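Side-chain contacts in alpha-L-rhamnosidase (Streptomyces avermitilis, PDB 3W5M), which hydrolyses terminal non-reducing alpha-L-rhamnose residues, releasing L-rhamnose from citrus flavonoids and from the arabinogalactan-protein gum arabic: residues K611-S614 / N615-G619; T662-L665 / V666-D670; G779-A782 / A783-T786. One frame throughout, in Å; residues are numbered along the deposited sequence.

Contact 1: residues K611-S614 / N615-G619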
ATOM      1  N   LYS A 611       1.562  -4.603 -23.497  1.00 27.32           N
ATOM      2  CA  LYS A 611       1.209  -5.449 -22.342  1.00 27.69           C
ATOM      3  C   LYS A 611       2.155  -5.252 -21.164  1.00 27.75           C
ATOM      4  O   LYS A 611       1.721  -5.162 -20.000  1.00 24.86           O
ATOM      5  CB  LYS A 611       1.148  -6.933 -22.738  1.00 29.01           C
ATOM      6  CG  LYS A 611       0.604  -7.839 -21.640  1.00 30.72           C
ATOM      7  CD  LYS A 611      -0.756  -7.349 -21.164  1.00 30.40           C
ATOM      8  CE  LYS A 611      -1.464  -8.413 -20.352  1.00 34.58           C
ATOM      9  NZ  LYS A 611      -2.815  -7.913 -19.936  1.00 38.79           N
ATOM     10  N   LEU A 612       3.454  -5.172 -21.452  1.00 24.09           N
ATOM     11  CA  LEU A 612       4.419  -4.918 -20.428  1.00 22.42           C
ATOM     12  C   LEU A 612       4.120  -3.600 -19.653  1.00 22.30           C
ATOM     13  O   LEU A 612       4.105  -3.584 -18.396  1.00 21.86           O
ATOM     14  CB  LEU A 612       5.845  -4.901 -21.025  1.00 24.20           C
ATOM     15  CG  LEU A 612       6.963  -4.677 -20.021  1.00 23.35           C
ATOM     16  CD1 LEU A 612       6.938  -5.703 -18.896  1.00 22.46           C
ATOM     17  CD2 LEU A 612       8.311  -4.707 -20.756  1.00 23.65           C
ATOM     18  N   HIS A 613       3.864  -2.532 -20.402  1.00 22.09           N
ATOM     19  CA  HIS A 613       3.466  -1.243 -19.846  1.00 22.29           C
ATOM     20  C   HIS A 613       2.177  -1.362 -19.000  1.00 22.28           C
ATOM     21  O   HIS A 613       2.146  -0.888 -17.864  1.00 22.14           O
ATOM     22  CB  HIS A 613       3.268  -0.235 -20.952  1.00 22.01           C
ATOM     23  CG  HIS A 613       2.613   1.025 -20.506  1.00 23.18           C
ATOM     24  ND1 HIS A 613       3.237   1.943 -19.684  1.00 22.81           N
ATOM     25  CD2 HIS A 613       1.384   1.525 -20.772  1.00 23.63           C
ATOM     26  CE1 HIS A 613       2.417   2.953 -19.469  1.00 24.04           C
ATOM     27  NE2 HIS A 613       1.286   2.725 -20.116  1.00 24.80           N
ATOM     28  N   SER A 614       1.145  -2.015 -19.536  1.00 21.55           N
ATOM     29  CA  SER A 614      -0.078  -2.267 -18.756  1.00 22.01           C
ATOM     30  C   SER A 614       0.251  -2.970 -17.425  1.00 22.12           C
ATOM     31  O   SER A 614      -0.214  -2.543 -16.355  1.00 22.24           O
ATOM     32  CB  SER A 614      -1.068  -3.112 -19.555  1.00 22.36           C
ATOM     33  OG  SER A 614      -2.289  -3.226 -18.821  1.00 22.81           O
ATOM     34  N   ASN A 615       1.082  -4.006 -17.480  1.00 21.50           N
ATOM     35  CA  ASN A 615       1.460  -4.786 -16.295  1.00 21.61           C
ATOM     36  C   ASN A 615       2.201  -3.949 -15.255  1.00 22.62           C
ATOM     37  O   ASN A 615       1.965  -4.079 -14.046  1.00 21.62           O
ATOM     38  CB  ASN A 615       2.267  -6.028 -16.679  1.00 21.58           C
ATOM     39  CG  ASN A 615       1.447  -7.059 -17.454  1.00 21.64           C
ATOM     40  OD1 ASN A 615       0.280  -6.832 -17.806  1.00 22.08           O
ATOM     41  ND2 ASN A 615       2.058  -8.200 -17.725  1.00 22.12           N
ATOM     42  N   ILE A 616       3.119  -3.114 -15.730  1.00 21.63           N
ATOM     43  CA  ILE A 616       3.800  -2.139 -14.872  1.00 21.68           C
ATOM     44  C   ILE A 616       2.808  -1.243 -14.092  1.00 19.84           C
ATOM     45  O   ILE A 616       2.958  -1.090 -12.887  1.00 20.29           O
ATOM     46  CB  ILE A 616       4.782  -1.260 -15.688  1.00 21.32           C
ATOM     47  CG1 ILE A 616       5.943  -2.133 -16.180  1.00 23.37           C
ATOM     48  CG2 ILE A 616       5.332  -0.115 -14.832  1.00 22.07           C
ATOM     49  CD1 ILE A 616       6.743  -1.505 -17.304  1.00 22.87           C
ATOM     50  N   THR A 617       1.853  -0.654 -14.796  1.00 20.83           N
ATOM     51  CA  THR A 617       0.884   0.280 -14.188  1.00 20.73           C
ATOM     52  C   THR A 617      -0.045  -0.468 -13.260  1.00 21.43           C
ATOM     53  O   THR A 617      -0.512   0.091 -12.265  1.00 20.53           O
ATOM     54  CB  THR A 617       0.078   1.113 -15.205  1.00 21.45           C
ATOM     55  OG1 THR A 617      -0.837   0.279 -15.943  1.00 22.48           O
ATOM     56  CG2 THR A 617       1.023   1.860 -16.190  1.00 22.67           C
ATOM     57  N   TRP A 618      -0.311  -1.740 -13.562  1.00 18.61           N
ATOM     58  CA  TRP A 618      -1.127  -2.544 -12.642  1.00 19.75           C
ATOM     59  C   TRP A 618      -0.336  -2.983 -11.401  1.00 19.73           C
ATOM     60  O   TRP A 618      -0.884  -3.008 -10.310  1.00 20.08           O
ATOM     61  CB  TRP A 618      -1.819  -3.722 -13.374  1.00 18.71           C
ATOM     62  CG  TRP A 618      -3.063  -3.327 -14.112  1.00 19.25           C
ATOM     63  CD1 TRP A 618      -3.168  -2.981 -15.416  1.00 18.58           C
ATOM     64  CD2 TRP A 618      -4.381  -3.185 -13.548  1.00 18.71           C
ATOM     65  NE1 TRP A 618      -4.469  -2.643 -15.715  1.00 21.77           N
ATOM     66  CE2 TRP A 618      -5.236  -2.771 -14.588  1.00 19.22           C
ATOM     67  CE3 TRP A 618      -4.912  -3.374 -12.256  1.00 19.49           C
ATOM     68  CZ2 TRP A 618      -6.625  -2.547 -14.399  1.00 20.05           C
ATOM     69  CZ3 TRP A 618      -6.286  -3.146 -12.055  1.00 19.08           C
ATOM     70  CH2 TRP A 618      -7.122  -2.738 -13.131  1.00 19.80           C
ATOM     71  N   GLY A 619       0.942  -3.364 -11.554  1.00 17.55           N
ATOM     72  CA  GLY A 619       1.779  -3.688 -10.418  1.00 18.14           C
ATOM     73  C   GLY A 619       1.976  -2.467  -9.528  1.00 17.89           C
ATOM     74  O   GLY A 619       1.979  -2.578  -8.295  1.00 18.37           O
TER
HETATM   75  O   HOH W   1      -2.351  -5.798 -17.552  1.00 24.20           O

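Contact 2: residues T662-L665 / V666-D670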
ATOM      1  N   THR A 662       6.214  11.377  -0.873  1.00 17.52           N
ATOM      2  CA  THR A 662       6.445  12.388   0.191  1.00 18.97           C
ATOM      3  C   THR A 662       5.955  11.892   1.536  1.00 18.73           C
ATOM      4  O   THR A 662       6.678  11.942   2.526  1.00 17.56           O
ATOM      5  CB  THR A 662       5.822  13.772  -0.146  1.00 17.88           C
ATOM      6  OG1 THR A 662       6.405  14.264  -1.354  1.00 20.98           O
ATOM      7  CG2 THR A 662       6.072  14.793   0.979  1.00 21.11           C
ATOM      8  N   LYS A 663       4.711  11.411   1.574  1.00 18.50           N
ATOM      9  CA  LYS A 663       4.140  10.841   2.770  1.00 18.09           C
ATOM     10  C   LYS A 663       4.987   9.655   3.255  1.00 17.93           C
ATOM     11  O   LYS A 663       5.316   9.565   4.444  1.00 17.94           O
ATOM     12  CB  LYS A 663       2.693  10.374   2.492  1.00 17.96           C
ATOM     13  CG  LYS A 663       1.991   9.792   3.698  1.00 19.68           C
ATOM     14  CD  LYS A 663       2.207   8.300   3.761  1.00 21.21           C
ATOM     15  CE  LYS A 663       1.376   7.672   4.854  1.00 19.62           C
ATOM     16  NZ  LYS A 663       1.692   6.234   4.920  1.00 20.38           N
ATOM     17  N   TRP A 664       5.340   8.757   2.349  1.00 16.50           N
ATOM     18  CA  TRP A 664       6.093   7.567   2.757  1.00 17.64           C
ATOM     19  C   TRP A 664       7.483   7.952   3.326  1.00 16.54           C
ATOM     20  O   TRP A 664       7.959   7.333   4.271  1.00 16.59           O
ATOM     21  CB  TRP A 664       6.252   6.548   1.636  1.00 17.04           C
ATOM     22  CG  TRP A 664       7.031   5.337   2.100  1.00 17.68           C
ATOM     23  CD1 TRP A 664       6.601   4.355   2.946  1.00 17.51           C
ATOM     24  CD2 TRP A 664       8.398   5.033   1.789  1.00 18.77           C
ATOM     25  NE1 TRP A 664       7.613   3.440   3.157  1.00 18.16           N
ATOM     26  CE2 TRP A 664       8.717   3.824   2.448  1.00 18.43           C
ATOM     27  CE3 TRP A 664       9.370   5.658   1.012  1.00 19.41           C
ATOM     28  CZ2 TRP A 664       9.985   3.233   2.366  1.00 19.54           C
ATOM     29  CZ3 TRP A 664      10.639   5.052   0.903  1.00 19.16           C
ATOM     30  CH2 TRP A 664      10.933   3.868   1.613  1.00 19.43           C
ATOM     31  N   LEU A 665       8.115   8.951   2.747  1.00 17.76           N
ATOM     32  CA  LEU A 665       9.444   9.362   3.277  1.00 17.52           C
ATOM     33  C   LEU A 665       9.342   9.936   4.681  1.00 17.14           C
ATOM     34  O   LEU A 665      10.285   9.832   5.469  1.00 18.69           O
ATOM     35  CB  LEU A 665      10.115  10.360   2.337  1.00 18.36           C
ATOM     36  CG  LEU A 665      10.606   9.772   1.017  1.00 18.48           C
ATOM     37  CD1 LEU A 665      10.828  10.919   0.020  1.00 19.58           C
ATOM     38  CD2 LEU A 665      11.867   8.958   1.260  1.00 19.15           C
ATOM     39  N   VAL A 666       8.192  10.548   5.029  1.00 16.69           N
ATOM     40  CA  VAL A 666       7.944  10.885   6.402  1.00 17.13           C
ATOM     41  C   VAL A 666       7.920   9.630   7.277  1.00 18.11           C
ATOM     42  O   VAL A 666       8.490   9.640   8.391  1.00 19.11           O
ATOM     43  CB  VAL A 666       6.622  11.675   6.584  1.00 17.72           C
ATOM     44  CG1 VAL A 666       6.385  11.946   8.067  1.00 18.68           C
ATOM     45  CG2 VAL A 666       6.745  12.984   5.830  1.00 20.58           C
ATOM     46  N   ASP A 667       7.284   8.560   6.786  1.00 18.12           N
ATOM     47  CA  ASP A 667       7.249   7.283   7.530  1.00 18.67           C
ATOM     48  C   ASP A 667       8.674   6.742   7.686  1.00 17.48           C
ATOM     49  O   ASP A 667       9.055   6.268   8.761  1.00 20.22           O
ATOM     50  CB  ASP A 667       6.442   6.205   6.817  1.00 20.98           C
ATOM     51  CG  ASP A 667       4.951   6.539   6.681  1.00 23.43           C
ATOM     52  OD1 ASP A 667       4.367   7.194   7.599  1.00 24.49           O
ATOM     53  OD2 ASP A 667       4.378   6.099   5.642  1.00 24.77           O
ATOM     54  N   LEU A 668       9.449   6.817   6.618  1.00 17.96           N
ATOM     55  CA  LEU A 668      10.808   6.272   6.662  1.00 18.24           C
ATOM     56  C   LEU A 668      11.670   7.012   7.686  1.00 19.20           C
ATOM     57  O   LEU A 668      12.358   6.380   8.499  1.00 18.74           O
ATOM     58  CB  LEU A 668      11.441   6.334   5.289  1.00 19.11           C
ATOM     59  CG  LEU A 668      12.852   5.733   5.205  1.00 19.26           C
ATOM     60  CD1 LEU A 668      12.825   4.219   5.412  1.00 19.97           C
ATOM     61  CD2 LEU A 668      13.442   6.111   3.859  1.00 19.82           C
ATOM     62  N   ARG A 669      11.636   8.340   7.643  1.00 20.15           N
ATOM     63  CA  ARG A 669      12.306   9.150   8.672  1.00 20.63           C
ATOM     64  C   ARG A 669      11.777   8.962  10.073  1.00 21.56           C
ATOM     65  O   ARG A 669      12.557   9.010  11.025  1.00 22.56           O
ATOM     66  CB  ARG A 669      12.359  10.634   8.290  1.00 19.70           C
ATOM     67  CG  ARG A 669      13.315  10.877   7.124  1.00 20.07           C
ATOM     68  CD  ARG A 669      13.485  12.346   6.776  1.00 20.68           C
ATOM     69  NE  ARG A 669      12.210  12.963   6.375  1.00 21.09           N
ATOM     70  CZ  ARG A 669      11.797  13.074   5.120  1.00 20.21           C
ATOM     71  NH1 ARG A 669      12.532  12.620   4.099  1.00 19.65           N
ATOM     72  NH2 ARG A 669      10.646  13.692   4.876  1.00 19.84           N
ATOM     73  N   ASP A 670      10.488   8.681  10.234  1.00 20.78           N
ATOM     74  CA  ASP A 670       9.938   8.393  11.566  1.00 20.76           C
ATOM     75  C   ASP A 670      10.552   7.105  12.109  1.00 22.68           C
ATOM     76  O   ASP A 670      10.579   6.913  13.331  1.00 25.06           O
ATOM     77  CB  ASP A 670       8.417   8.099  11.519  1.00 21.68           C
ATOM     78  CG  ASP A 670       7.549   9.333  11.560  1.00 25.33           C
ATOM     79  OD1 ASP A 670       8.032  10.450  11.868  1.00 23.85           O
ATOM     80  OD2 ASP A 670       6.327   9.185  11.279  1.00 24.91           O
TER
HETATM   81  O   HOH W   2       9.090  13.884   2.461  1.00 23.83           O
HETATM   82  O   HOH W   3       3.712   9.744   6.755  1.00 20.78           O

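Contact 3: residues G779-A782 / A783-T786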
ATOM      1  N   GLY A 779      21.877  24.767  -2.828  1.00 35.23           N
ATOM      2  CA  GLY A 779      22.853  25.846  -2.578  1.00 35.60           C
ATOM      3  C   GLY A 779      23.586  25.694  -1.260  1.00 39.02           C
ATOM      4  O   GLY A 779      24.023  26.671  -0.677  1.00 44.41           O
ATOM      5  N   LYS A 780      23.716  24.463  -0.778  1.00 40.32           N
ATOM      6  CA  LYS A 780      24.456  24.182   0.441  1.00 39.07           C
ATOM      7  C   LYS A 780      25.892  23.807   0.069  1.00 38.99           C
ATOM      8  O   LYS A 780      26.212  23.667  -1.112  1.00 37.38           O
ATOM      9  CB  LYS A 780      23.792  23.051   1.227  1.00 40.77           C
ATOM     10  CG  LYS A 780      22.487  23.436   1.907  1.00 44.41           C
ATOM     11  CD  LYS A 780      21.962  22.284   2.746  1.00 45.80           C
ATOM     12  CE  LYS A 780      20.752  22.704   3.570  1.00 51.13           C
ATOM     13  NZ  LYS A 780      21.108  23.179   4.938  1.00 55.05           N
ATOM     14  N   ASP A 781      26.744  23.642   1.077  1.00 42.14           N
ATOM     15  CA  ASP A 781      28.148  23.277   0.856  1.00 43.61           C
ATOM     16  C   ASP A 781      28.315  21.775   0.549  1.00 39.73           C
ATOM     17  O   ASP A 781      28.162  20.933   1.433  1.00 45.02           O
ATOM     18  CB  ASP A 781      28.997  23.673   2.068  1.00 46.46           C
ATOM     19  CG  ASP A 781      30.478  23.333   1.887  1.00 53.67           C
ATOM     20  OD1 ASP A 781      30.943  23.247   0.721  1.00 52.40           O
ATOM     21  OD2 ASP A 781      31.172  23.152   2.918  1.00 53.08           O
ATOM     22  N   ALA A 782      28.673  21.462  -0.691  1.00 37.21           N
ATOM     23  CA  ALA A 782      28.704  20.075  -1.159  1.00 35.45           C
ATOM     24  C   ALA A 782      30.060  19.410  -0.957  1.00 33.88           C
ATOM     25  O   ALA A 782      30.155  18.190  -1.069  1.00 31.29           O
ATOM     26  CB  ALA A 782      28.302  19.998  -2.623  1.00 32.23           C
ATOM     27  N   ALA A 783      31.091  20.201  -0.650  1.00 34.78           N
ATOM     28  CA  ALA A 783      32.479  19.693  -0.610  1.00 34.72           C
ATOM     29  C   ALA A 783      32.698  18.488   0.306  1.00 34.24           C
ATOM     30  O   ALA A 783      33.340  17.525  -0.130  1.00 36.54           O
ATOM     31  CB  ALA A 783      33.500  20.815  -0.339  1.00 33.71           C
ATOM     32  N   PRO A 784      32.144  18.500   1.543  1.00 35.28           N
ATOM     33  CA  PRO A 784      32.266  17.308   2.392  1.00 35.47           C
ATOM     34  C   PRO A 784      31.739  16.022   1.746  1.00 36.78           C
ATOM     35  O   PRO A 784      32.374  14.975   1.864  1.00 32.91           O
ATOM     36  CB  PRO A 784      31.425  17.662   3.621  1.00 37.56           C
ATOM     37  CG  PRO A 784      31.486  19.142   3.702  1.00 37.25           C
ATOM     38  CD  PRO A 784      31.522  19.624   2.279  1.00 36.41           C
ATOM     39  N   TYR A 785      30.580  16.094   1.081  1.00 33.51           N
ATOM     40  CA  TYR A 785      30.008  14.929   0.418  1.00 32.15           C
ATOM     41  C   TYR A 785      30.756  14.525  -0.843  1.00 31.18           C
ATOM     42  O   TYR A 785      30.907  13.338  -1.137  1.00 29.44           O
ATOM     43  CB  TYR A 785      28.550  15.201   0.049  1.00 33.86           C
ATOM     44  CG  TYR A 785      27.669  15.555   1.217  1.00 36.71           C
ATOM     45  CD1 TYR A 785      27.656  14.771   2.373  1.00 39.77           C
ATOM     46  CD2 TYR A 785      26.807  16.656   1.153  1.00 39.71           C
ATOM     47  CE1 TYR A 785      26.830  15.077   3.450  1.00 41.08           C
ATOM     48  CE2 TYR A 785      25.969  16.972   2.222  1.00 41.82           C
ATOM     49  CZ  TYR A 785      25.982  16.178   3.366  1.00 43.23           C
ATOM     50  OH  TYR A 785      25.156  16.491   4.427  1.00 43.32           O
ATOM     51  N   THR A 786      31.202  15.511  -1.608  1.00 28.86           N
ATOM     52  CA  THR A 786      31.941  15.216  -2.816  1.00 30.01           C
ATOM     53  C   THR A 786      33.251  14.515  -2.454  1.00 29.65           C
ATOM     54  O   THR A 786      33.666  13.564  -3.134  1.00 29.17           O
ATOM     55  CB  THR A 786      32.212  16.491  -3.633  1.00 30.45           C
ATOM     56  OG1 THR A 786      30.958  17.012  -4.087  1.00 32.27           O
ATOM     57  CG2 THR A 786      33.049  16.173  -4.855  1.00 28.53           C
TER

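Contact 1: residues K611-S614 / N615-G619
Ser614 O takes two donors from the next turn of helix 607-622, part of the (alpha/alpha)6 barrel. Trp618 N donates to Ser614 O at 2.9 Å. Thr617 OG1 comes from the flank, also 2.9 Å from Ser614 O, at a C=O...donor angle of 122°. Thr617 OG1 holds its place between its own backbone N and carbonyl carbon (chi1 69°), which turns it back to this oxygen. It is also bonded to Arg621, whose side chain makes a cation-pi contact with Trp618. The same torsion sends Thr617 CG2 over one face of the His613 ring, 4.1 Å from its centroid, a CH-pi contact. His613 ND1 is bonded to Tyr927 OH. On another side a water joins three side chains. The water donates to Asn615 OD1 at 2.8 Å. Lys611 NZ donates to this water at 3.2 Å. Ser614 OG lies 2.9 Å from the same water, a hydrogen bond. The lysine chain bends at chi2 (54°) and lays CD and CE against Asn615 OD1. Asn615 ND2 makes a weak bond to Ser890 O. Leu612 CG and Ile616 CD1 meet at 4.2 Å on the apolar side, where Ile616 reaches helices 641-654 and 923-929. Thr617 OG1, His613 ND1 and the Asn615 amide thus all have partners. The water ties three side chains into one network, through which the lysine charge would probably polarise the asparagine carbonyl.

Contact 2: residues T662-L665 / V666-D670
Lys663 and Asp667 form a salt bridge, NZ to OD2 at 2.8 Å, through the syn lone pair of the carboxylate. A bend at chi2 (-91°) brings the lysine chain round to it. NZ also donates to Trp347 O and Ser626 O, so this buried charge has three acceptors. The other oxygen, Asp667 OD1, accepts a hydrogen bond from a water that also donates to Lys663 O. The tight part lies beside this pair. Leu668 CB sits over one face of the Trp664 ring, and Leu668 CD2 touches Trp664 CH2 at 4.0 Å and Leu665 CD2 at 4.2 Å. Trp664 NE1 bonds Ala682 O. Trp664 touches both helix 641-654 and helix 698-710; Leu668 touches the first and Leu665 the second. The partly exposed side is looser. Leu665 O sits over the centre of one guanidinium face of Arg669, 3.6 Å above its plane. A water in the guanidinium plane, 2.9 Å from Arg669 NH2, links it to Thr662 O. Arg669 also touches helix 713-732. Such i to i+3 and i to i+4 pairing belongs to a helix packed among others in the (alpha/alpha)6 barrel; the Trp664 side chain is about 8 Å from that of Asp643, which binds rhamnose.

Contact 3: residues G779-A782 / A783-T786
Asp781 meets Ala783, the first residue of helix 783-800, through a capping bond. Ala783 N donates to Asp781 OD1 at 3.3 Å, a weak but fairly straight bond at 160°. The aspartate CG is anti to its own backbone N (chi1 -179°), which swings the carboxylate forward to the start of the helix. Ala783 CB is 3.7 Å from Asp781 OD1. Pro784 follows and meets the other oxygen: its CD is 3.6 Å from Asp781 OD2, and ring and carboxylate side chain cross at about a right angle. A proline has no N-H, and in the first turn of a helix that N-H would have no carbonyl of the helix to bond. This is the turn between two helices of the (alpha/alpha)6 barrel. Helix 756-777 ends in a Schellman motif at Gly779, whose phi is positive, and the chain then enters the next helix. Tyr785 sets CB 3.6 Å from Ala782 O. Its OH bonds His724 ND1, and the side chain touches Leu727 of helix 713-732 and Ala772 of helix 756-777. Thr786 comes last. Its N donates to Ala782 O at 2.9 Å, and its OG1 adds a weak bond to the same oxygen at 3.3 Å.

All three contacts are local and follow one another along the catalytic barrel, without nesting or crossing. Contact 1 comes first, within helix 607-622, and closes no loop. Contact 2 lies in helix 658-671, again inside one helix; helix 641-654 runs between them in the chain and touches side chains of both. Their nearest atoms are about 14 Å apart. Contact 3 comes last and turns the chain from helix 756-777 into helix 783-800. It lies at the surface, its nearest atoms about 13 Å from contact 2. Helix 713-732 touches side chains of both contact 2 and contact 3, and so joins helix 658-671 to the turn before helix 783-800.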